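Local coordinates for ABC transporter substrate-binding protein-branched chain amino acid transport (Streptococcus pneumoniae, PDB 4GNR) that binds isoleucine and probably delivers branched-chain amino acids to an ABC transporter as its substrate-binding protein, at residues A[126-138]-A[156-168]. Numbering follows the deposited sequence.
With ILE (isoleucine), chain B.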
ATOM      1  N   ASP A 126       5.083   5.062  -7.349  1.00  7.59           N
ATOM      2  CA  ASP A 126       4.468   4.519  -8.567  1.00  7.67           C
ATOM      3  C   ASP A 126       5.416   4.457  -9.750  1.00  7.69           C
ATOM      4  O   ASP A 126       5.315   3.515 -10.545  1.00  7.87           O
ATOM      5  CB  ASP A 126       3.204   5.287  -8.892  1.00  8.02           C
ATOM      6  CG  ASP A 126       2.133   5.090  -7.830  1.00  8.56           C
ATOM      7  OD1 ASP A 126       2.124   4.025  -7.181  1.00  9.39           O
ATOM      8  OD2 ASP A 126       1.315   6.012  -7.660  1.00 10.72           O
ATOM      9  N   SER A 127       6.320   5.412  -9.885  0.50  8.03           N
ATOM     10  CA  SER A 127       7.276   5.360 -10.995  0.50  8.87           C
ATOM     11  C   SER A 127       8.099   4.063 -10.901  0.50  8.25           C
ATOM     12  O   SER A 127       8.254   3.325 -11.880  0.50  8.31           O
ATOM     13  CB  SER A 127       8.165   6.587 -10.958  0.50 10.22           C
ATOM     14  OG  SER A 127       8.809   6.679  -9.707  0.50 12.49           O
ATOM     15  N   PHE A 128       8.583   3.793  -9.696  1.00  8.22           N
ATOM     16  CA  PHE A 128       9.352   2.582  -9.347  1.00  7.93           C
ATOM     17  C   PHE A 128       8.504   1.344  -9.700  1.00  7.11           C
ATOM     18  O   PHE A 128       9.009   0.403 -10.327  1.00  7.56           O
ATOM     19  CB  PHE A 128       9.683   2.715  -7.848  1.00  8.05           C
ATOM     20  CG  PHE A 128      10.200   1.494  -7.113  1.00  7.92           C
ATOM     21  CD1 PHE A 128      11.529   1.371  -6.759  1.00 10.78           C
ATOM     22  CD2 PHE A 128       9.320   0.550  -6.624  1.00  7.63           C
ATOM     23  CE1 PHE A 128      11.957   0.299  -5.979  1.00 12.00           C
ATOM     24  CE2 PHE A 128       9.747  -0.492  -5.838  1.00  8.19           C
ATOM     25  CZ  PHE A 128      11.076  -0.605  -5.514  1.00  9.71           C
ATOM     26  N   GLN A 129       7.215   1.331  -9.321  1.00  7.04           N
ATOM     27  CA  GLN A 129       6.361   0.195  -9.642  1.00  6.88           C
ATOM     28  C   GLN A 129       6.234  -0.040 -11.155  1.00  6.81           C
ATOM     29  O   GLN A 129       6.318  -1.169 -11.635  1.00  7.25           O
ATOM     30  CB  GLN A 129       4.967   0.317  -9.037  1.00  7.11           C
ATOM     31  CG  GLN A 129       4.966   0.354  -7.519  1.00  7.10           C
ATOM     32  CD  GLN A 129       3.591   0.028  -6.964  1.00  7.42           C
ATOM     33  OE1 GLN A 129       3.169  -1.128  -6.978  1.00  8.45           O
ATOM     34  NE2 GLN A 129       2.903   1.028  -6.441  1.00  9.32           N
ATOM     35  N   GLY A 130       5.994   1.033 -11.899  1.00  7.24           N
ATOM     36  CA  GLY A 130       5.828   0.882 -13.357  1.00  7.38           C
ATOM     37  C   GLY A 130       7.069   0.343 -14.047  1.00  7.74           C
ATOM     38  O   GLY A 130       6.979  -0.446 -14.991  1.00  8.30           O
ATOM     39  N   LYS A 131       8.232   0.776 -13.576  1.00  7.85           N
ATOM     40  CA  LYS A 131       9.519   0.313 -14.126  1.00  8.35           C
ATOM     41  C   LYS A 131       9.720  -1.169 -13.842  1.00  7.66           C
ATOM     42  O   LYS A 131      10.136  -1.927 -14.709  1.00  8.79           O
ATOM     43  CB  LYS A 131      10.685   1.119 -13.534  1.00  9.58           C
ATOM     44  CG  LYS A 131      10.772   2.551 -13.970  1.00 11.69           C
ATOM     45  CD  LYS A 131      11.785   3.324 -13.150  1.00 14.37           C
ATOM     46  CE  LYS A 131      11.876   4.765 -13.528  1.00 18.10           C
ATOM     47  NZ  LYS A 131      12.751   5.405 -12.532  1.00 21.69           N
ATOM     48  N   ILE A 132       9.432  -1.565 -12.601  1.00  7.59           N
ATOM     49  CA  ILE A 132       9.552  -2.975 -12.224  1.00  7.46           C
ATOM     50  C   ILE A 132       8.597  -3.829 -13.065  1.00  7.22           C
ATOM     51  O   ILE A 132       8.971  -4.898 -13.551  1.00  8.44           O
ATOM     52  CB  ILE A 132       9.292  -3.148 -10.739  1.00  7.94           C
ATOM     53  CG1 ILE A 132      10.511  -2.633  -9.945  1.00  8.40           C
ATOM     54  CG2 ILE A 132       8.991  -4.611 -10.415  1.00  9.99           C
ATOM     55  CD1 ILE A 132      10.221  -2.582  -8.439  1.00  9.83           C
ATOM     56  N   ILE A 133       7.348  -3.381 -13.208  1.00  7.14           N
ATOM     57  CA  ILE A 133       6.390  -4.144 -13.999  1.00  7.27           C
ATOM     58  C   ILE A 133       6.902  -4.291 -15.443  1.00  7.72           C
ATOM     59  O   ILE A 133       6.859  -5.376 -16.023  1.00  8.66           O
ATOM     60  CB  ILE A 133       4.983  -3.528 -13.910  1.00  7.92           C
ATOM     61  CG1 ILE A 133       4.421  -3.702 -12.485  1.00  7.74           C
ATOM     62  CG2 ILE A 133       4.045  -4.173 -14.930  1.00  8.94           C
ATOM     63  CD1 ILE A 133       3.187  -2.849 -12.182  1.00 10.03           C
ATOM     64  N   SER A 134       7.347  -3.201 -16.043  1.00  7.88           N
ATOM     65  CA  SER A 134       7.904  -3.270 -17.411  1.00  8.66           C
ATOM     66  C   SER A 134       9.072  -4.265 -17.499  1.00  8.82           C
ATOM     67  O   SER A 134       9.112  -5.134 -18.379  1.00  9.84           O
ATOM     68  CB  SER A 134       8.373  -1.905 -17.884  1.00  9.69           C
ATOM     69  OG  SER A 134       8.867  -1.963 -19.215  1.00 11.97           O
ATOM     70  N   ASN A 135      10.027  -4.157 -16.578  1.00  8.91           N
ATOM     71  CA  ASN A 135      11.171  -5.074 -16.606  1.00  9.51           C
ATOM     72  C   ASN A 135      10.743  -6.533 -16.444  1.00  9.43           C
ATOM     73  O   ASN A 135      11.245  -7.423 -17.123  1.00 10.53           O
ATOM     74  CB  ASN A 135      12.166  -4.741 -15.476  1.00 10.85           C
ATOM     75  CG  ASN A 135      12.860  -3.395 -15.627  1.00 13.03           C
ATOM     76  OD1 ASN A 135      12.857  -2.782 -16.696  1.00 16.54           O
ATOM     77  ND2 ASN A 135      13.492  -2.948 -14.538  1.00 17.02           N
ATOM     78  N   TYR A 136       9.821  -6.769 -15.520  1.00  9.05           N
ATOM     79  CA  TYR A 136       9.394  -8.136 -15.207  1.00  8.84           C
ATOM     80  C   TYR A 136       8.631  -8.762 -16.376  1.00  9.32           C
ATOM     81  O   TYR A 136       8.882  -9.908 -16.793  1.00 10.41           O
ATOM     82  CB  TYR A 136       8.554  -8.154 -13.922  1.00  9.30           C
ATOM     83  CG  TYR A 136       8.334  -9.539 -13.400  1.00  9.34           C
ATOM     84  CD1 TYR A 136       7.233 -10.303 -13.790  1.00 10.07           C
ATOM     85  CD2 TYR A 136       9.262 -10.124 -12.555  1.00  9.55           C
ATOM     86  CE1 TYR A 136       7.055 -11.601 -13.317  1.00 10.30           C
ATOM     87  CE2 TYR A 136       9.096 -11.425 -12.072  1.00 10.61           C
ATOM     88  CZ  TYR A 136       7.991 -12.163 -12.469  1.00 10.69           C
ATOM     89  OH  TYR A 136       7.788 -13.457 -12.035  1.00 12.89           O
ATOM     90  N   VAL A 137       7.651  -8.050 -16.924  0.50  9.05           N
ATOM     91  CA  VAL A 137       6.908  -8.645 -18.031  0.50  9.97           C
ATOM     92  C   VAL A 137       7.860  -8.854 -19.227  0.50 10.52           C
ATOM     93  O   VAL A 137       7.756  -9.851 -19.939  0.50 11.99           O
ATOM     94  CB  VAL A 137       5.634  -7.863 -18.454  0.50 10.32           C
ATOM     95  CG1 VAL A 137       4.682  -7.683 -17.260  0.50 10.15           C
ATOM     96  CG2 VAL A 137       5.974  -6.529 -19.122  0.50 10.16           C
ATOM     97  N   SER A 138       8.793  -7.927 -19.447  1.00 10.81           N
ATOM     98  CA  SER A 138       9.728  -8.069 -20.576  1.00 12.00           C
ATOM     99  C   SER A 138      10.755  -9.166 -20.462  1.00 12.93           C
ATOM    100  O   SER A 138      10.906  -9.983 -21.372  1.00 15.95           O
ATOM    101  CB  SER A 138      10.490  -6.748 -20.792  1.00 11.84           C
ATOM    102  OG  SER A 138       9.640  -5.627 -21.058  1.00 12.09           O
ATOM    103  N   TYR A 156      -3.225   7.167  -8.927  1.00 12.82           N
ATOM    104  CA  TYR A 156      -2.384   6.026  -8.587  1.00 11.36           C
ATOM    105  C   TYR A 156      -2.180   5.154  -9.829  1.00 10.56           C
ATOM    106  O   TYR A 156      -1.045   4.878 -10.262  1.00 10.07           O
ATOM    107  CB  TYR A 156      -3.073   5.226  -7.462  1.00 11.18           C
ATOM    108  CG  TYR A 156      -2.574   3.803  -7.304  1.00  9.94           C
ATOM    109  CD1 TYR A 156      -1.339   3.545  -6.741  1.00  8.94           C
ATOM    110  CD2 TYR A 156      -3.343   2.720  -7.705  1.00 10.79           C
ATOM    111  CE1 TYR A 156      -0.867   2.277  -6.600  1.00  8.15           C
ATOM    112  CE2 TYR A 156      -2.878   1.428  -7.582  1.00 10.27           C
ATOM    113  CZ  TYR A 156      -1.639   1.209  -7.023  1.00  8.66           C
ATOM    114  OH  TYR A 156      -1.190  -0.085  -6.902  1.00  9.30           O
ATOM    115  N   ALA A 157      -3.303   4.733 -10.393  1.00 10.59           N
ATOM    116  CA  ALA A 157      -3.263   3.845 -11.546  1.00 10.57           C
ATOM    117  C   ALA A 157      -2.597   4.528 -12.740  1.00 10.20           C
ATOM    118  O   ALA A 157      -1.776   3.951 -13.452  1.00 10.17           O
ATOM    119  CB  ALA A 157      -4.658   3.341 -11.886  1.00 11.44           C
ATOM    120  N   LYS A 158      -2.966   5.784 -12.948  1.00 10.69           N
ATOM    121  CA  LYS A 158      -2.390   6.550 -14.053  1.00 11.57           C
ATOM    122  C   LYS A 158      -0.880   6.756 -13.915  1.00 10.29           C
ATOM    123  O   LYS A 158      -0.164   6.752 -14.917  1.00 10.90           O
ATOM    124  CB  LYS A 158      -3.142   7.856 -14.277  1.00 13.54           C
ATOM    125  CG  LYS A 158      -4.559   7.585 -14.829  1.00 15.42           C
ATOM    126  CD  LYS A 158      -5.408   8.788 -15.148  1.00 19.35           C
ATOM    127  CE  LYS A 158      -5.773   9.555 -13.942  1.00 21.80           C
ATOM    128  NZ  LYS A 158      -6.707  10.656 -14.317  1.00 24.77           N
ATOM    129  N   GLY A 159      -0.400   6.884 -12.682  1.00 10.10           N
ATOM    130  CA  GLY A 159       1.040   7.037 -12.440  1.00  9.93           C
ATOM    131  C   GLY A 159       1.809   5.764 -12.787  1.00  8.93           C
ATOM    132  O   GLY A 159       2.868   5.804 -13.406  1.00  9.78           O
ATOM    133  N   ILE A 160       1.279   4.620 -12.373  1.00  8.37           N
ATOM    134  CA  ILE A 160       1.903   3.343 -12.715  1.00  7.83           C
ATOM    135  C   ILE A 160       1.883   3.168 -14.252  1.00  8.14           C
ATOM    136  O   ILE A 160       2.879   2.800 -14.866  1.00  8.43           O
ATOM    137  CB  ILE A 160       1.210   2.161 -12.009  1.00  7.72           C
ATOM    138  CG1 ILE A 160       1.383   2.280 -10.494  1.00  8.33           C
ATOM    139  CG2 ILE A 160       1.762   0.839 -12.552  1.00  8.81           C
ATOM    140  CD1 ILE A 160       0.731   1.151  -9.720  1.00 11.46           C
ATOM    141  N   ALA A 161       0.735   3.446 -14.865  1.00  8.57           N
ATOM    142  CA  ALA A 161       0.606   3.299 -16.322  1.00  9.16           C
ATOM    143  C   ALA A 161       1.604   4.203 -17.072  1.00  9.45           C
ATOM    144  O   ALA A 161       2.239   3.771 -18.046  1.00  9.99           O
ATOM    145  CB  ALA A 161      -0.812   3.575 -16.764  1.00 10.17           C
ATOM    146  N   LYS A 162       1.726   5.453 -16.622  1.00  9.69           N
ATOM    147  CA  LYS A 162       2.661   6.404 -17.264  1.00 10.47           C
ATOM    148  C   LYS A 162       4.088   5.852 -17.248  1.00 10.18           C
ATOM    149  O   LYS A 162       4.797   5.856 -18.261  1.00 10.89           O
ATOM    150  CB  LYS A 162       2.590   7.778 -16.588  1.00 11.89           C
ATOM    151  CG  LYS A 162       3.585   8.807 -17.108  1.00 14.22           C
ATOM    152  CD  LYS A 162       3.474  10.125 -16.337  1.00 17.55           C
ATOM    153  CE  LYS A 162       4.481  11.165 -16.800  1.00 22.18           C
ATOM    154  NZ  LYS A 162       5.775  11.039 -16.085  1.00 26.67           N
ATOM    155  N   SER A 163       4.508   5.378 -16.080  1.00  9.64           N
ATOM    156  CA  SER A 163       5.846   4.826 -15.948  1.00  9.77           C
ATOM    157  C   SER A 163       6.037   3.559 -16.794  1.00  9.23           C
ATOM    158  O   SER A 163       7.085   3.361 -17.430  1.00 10.09           O
ATOM    159  CB  SER A 163       6.133   4.574 -14.481  1.00 10.33           C
ATOM    160  OG  SER A 163       7.374   3.918 -14.369  1.00 11.48           O
ATOM    161  N   PHE A 164       5.026   2.698 -16.782  1.00  9.00           N
ATOM    162  CA  PHE A 164       5.078   1.498 -17.589  1.00  9.04           C
ATOM    163  C   PHE A 164       5.275   1.843 -19.075  1.00  9.57           C
ATOM    164  O   PHE A 164       6.143   1.289 -19.761  1.00 10.36           O
ATOM    165  CB  PHE A 164       3.809   0.659 -17.425  1.00  8.97           C
ATOM    166  CG  PHE A 164       3.820  -0.570 -18.284  1.00  8.61           C
ATOM    167  CD1 PHE A 164       4.449  -1.731 -17.857  1.00  9.25           C
ATOM    168  CD2 PHE A 164       3.265  -0.558 -19.554  1.00  9.57           C
ATOM    169  CE1 PHE A 164       4.519  -2.840 -18.661  1.00  9.91           C
ATOM    170  CE2 PHE A 164       3.345  -1.690 -20.366  1.00 10.49           C
ATOM    171  CZ  PHE A 164       3.971  -2.829 -19.905  1.00  9.78           C
ATOM    172  N   ARG A 165       4.458   2.765 -19.581  1.00 10.19           N
ATOM    173  CA  ARG A 165       4.556   3.151 -21.009  1.00 11.18           C
ATOM    174  C   ARG A 165       5.931   3.716 -21.357  1.00 12.03           C
ATOM    175  O   ARG A 165       6.477   3.479 -22.437  1.00 13.25           O
ATOM    176  CB  ARG A 165       3.487   4.163 -21.438  1.00 11.61           C
ATOM    177  CG  ARG A 165       2.072   3.673 -21.392  1.00 12.28           C
ATOM    178  CD  ARG A 165       1.110   4.707 -22.053  1.00 13.41           C
ATOM    179  NE  ARG A 165      -0.292   4.393 -21.809  1.00 14.16           N
ATOM    180  CZ  ARG A 165      -0.969   4.866 -20.767  1.00 14.75           C
ATOM    181  NH1 ARG A 165      -0.389   5.725 -19.941  1.00 15.04           N
ATOM    182  NH2 ARG A 165      -2.223   4.501 -20.553  1.00 15.90           N
ATOM    183  N   GLU A 166       6.498   4.477 -20.430  0.50 11.63           N
ATOM    184  CA  GLU A 166       7.831   5.075 -20.643  0.50 12.75           C
ATOM    185  C   GLU A 166       8.930   4.029 -20.782  0.50 11.63           C
ATOM    186  O   GLU A 166       9.825   4.134 -21.624  0.50 11.80           O
ATOM    187  CB  GLU A 166       8.204   5.995 -19.468  0.50 13.68           C
ATOM    188  CG  GLU A 166       7.342   7.235 -19.337  0.50 16.93           C
ATOM    189  CD  GLU A 166       7.634   8.059 -18.089  0.50 19.45           C
ATOM    190  OE1 GLU A 166       8.254   7.545 -17.126  0.50 22.16           O
ATOM    191  OE2 GLU A 166       7.200   9.231 -18.060  0.50 22.40           O
ATOM    192  N   SER A 167       8.841   3.010 -19.937  0.50 10.75           N
ATOM    193  CA  SER A 167       9.838   1.940 -19.885  0.50 11.01           C
ATOM    194  C   SER A 167       9.717   0.802 -20.884  0.50 10.87           C
ATOM    195  O   SER A 167      10.726   0.303 -21.400  0.50 11.13           O
ATOM    196  CB  SER A 167       9.777   1.302 -18.486  0.50 11.29           C
ATOM    197  OG  SER A 167       9.983   2.264 -17.471  0.50 14.25           O
ATOM    198  N   TYR A 168       8.481   0.453 -21.207  1.00 11.10           N
ATOM    199  CA  TYR A 168       8.227  -0.714 -22.044  1.00 11.21           C
ATOM    200  C   TYR A 168       8.593  -0.560 -23.508  1.00 10.98           C
ATOM    201  O   TYR A 168       8.168   0.381 -24.140  1.00 12.82           O
ATOM    202  CB  TYR A 168       6.770  -1.152 -21.825  1.00 11.15           C
ATOM    203  CG  TYR A 168       6.434  -2.479 -22.472  1.00 10.70           C
ATOM    204  CD1 TYR A 168       5.528  -2.552 -23.516  1.00 11.13           C
ATOM    205  CD2 TYR A 168       7.064  -3.649 -22.070  1.00 11.52           C
ATOM    206  CE1 TYR A 168       5.227  -3.763 -24.116  1.00 12.21           C
ATOM    207  CE2 TYR A 168       6.784  -4.860 -22.680  1.00 12.73           C
ATOM    208  CZ  TYR A 168       5.858  -4.916 -23.698  1.00 12.34           C
ATOM    209  OH  TYR A 168       5.577  -6.126 -24.312  1.00 14.50           O
TER
HETATM  210  N   ILE B 401      -0.212   2.404  -3.011  1.00  6.27           N
HETATM  211  CA  ILE B 401      -1.679   2.620  -3.157  1.00  6.07           C
HETATM  212  C   ILE B 401      -1.978   4.110  -3.032  1.00  5.74           C
HETATM  213  O   ILE B 401      -3.162   4.488  -3.156  1.00  6.70           O
HETATM  214  CB  ILE B 401      -2.536   1.648  -2.290  1.00  9.23           C
HETATM  215  CG1 ILE B 401      -2.020   1.579  -0.871  1.00  9.21           C
HETATM  216  CG2 ILE B 401      -2.636   0.123  -2.852  1.00  8.24           C
HETATM  217  CD1 ILE B 401      -2.887   0.713   0.015  1.00  7.90           C
HETATM  218  OXT ILE B 401      -1.015   4.882  -2.850  1.00  6.80           O
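Ile160 and Phe164 project from helix 156-167 as knobs into successive hollows of helix 126-138, a knobs-into-holes pairing on the mixed-sheet lobe of a periplasmic-binding-protein fold. The helices run in broadly the same direction, at 46°, and their axes approach to 7.2 Å. Gly130, with no side chain to hold the backbones apart, borders both hollows, its CA 4.3 Å from Phe164 CA and 3.8 Å from Ile160 O. Ile160 sits among Asp126, Gln129, Gly130 and Ile133: CG1 leans on the Asp126 side chain, CD1 approaches NE2 of Gln129, whose OE1 is hydrogen-bonded to Asp229 N, and CG2 turns to Ile133 CD1. Phe164, its ring swung anti to the backbone N (chi1 178°), enters the next, among Gly130, Ile133, Ser134 and Val137; CE1 comes to 3.6 Å from Ser134 CA, while Val137 CG2 meets the ring edge in plane. Farther along, Ser134 CB packs against Ser167 CB at 3.6 Å.

Tyr156 lines the isoleucine pocket, its CE1 3.6 Å from the ligand CA. Asp126 backs it through OD1, 3.5 Å from Tyr156 CE1 and hydrogen-bonded to Thr108, with carboxylate and ring planes 70° apart; Asp229 and Gly230 hydrogen-bond the Tyr156 hydroxyl. One hydrogen bond joins the helices: Ser163 OG donates to Ser127 O at 2.7 Å, on a lone pair in the carbonyl plane, and that oxygen also accepts the helical hydrogen bond from Lys131 N.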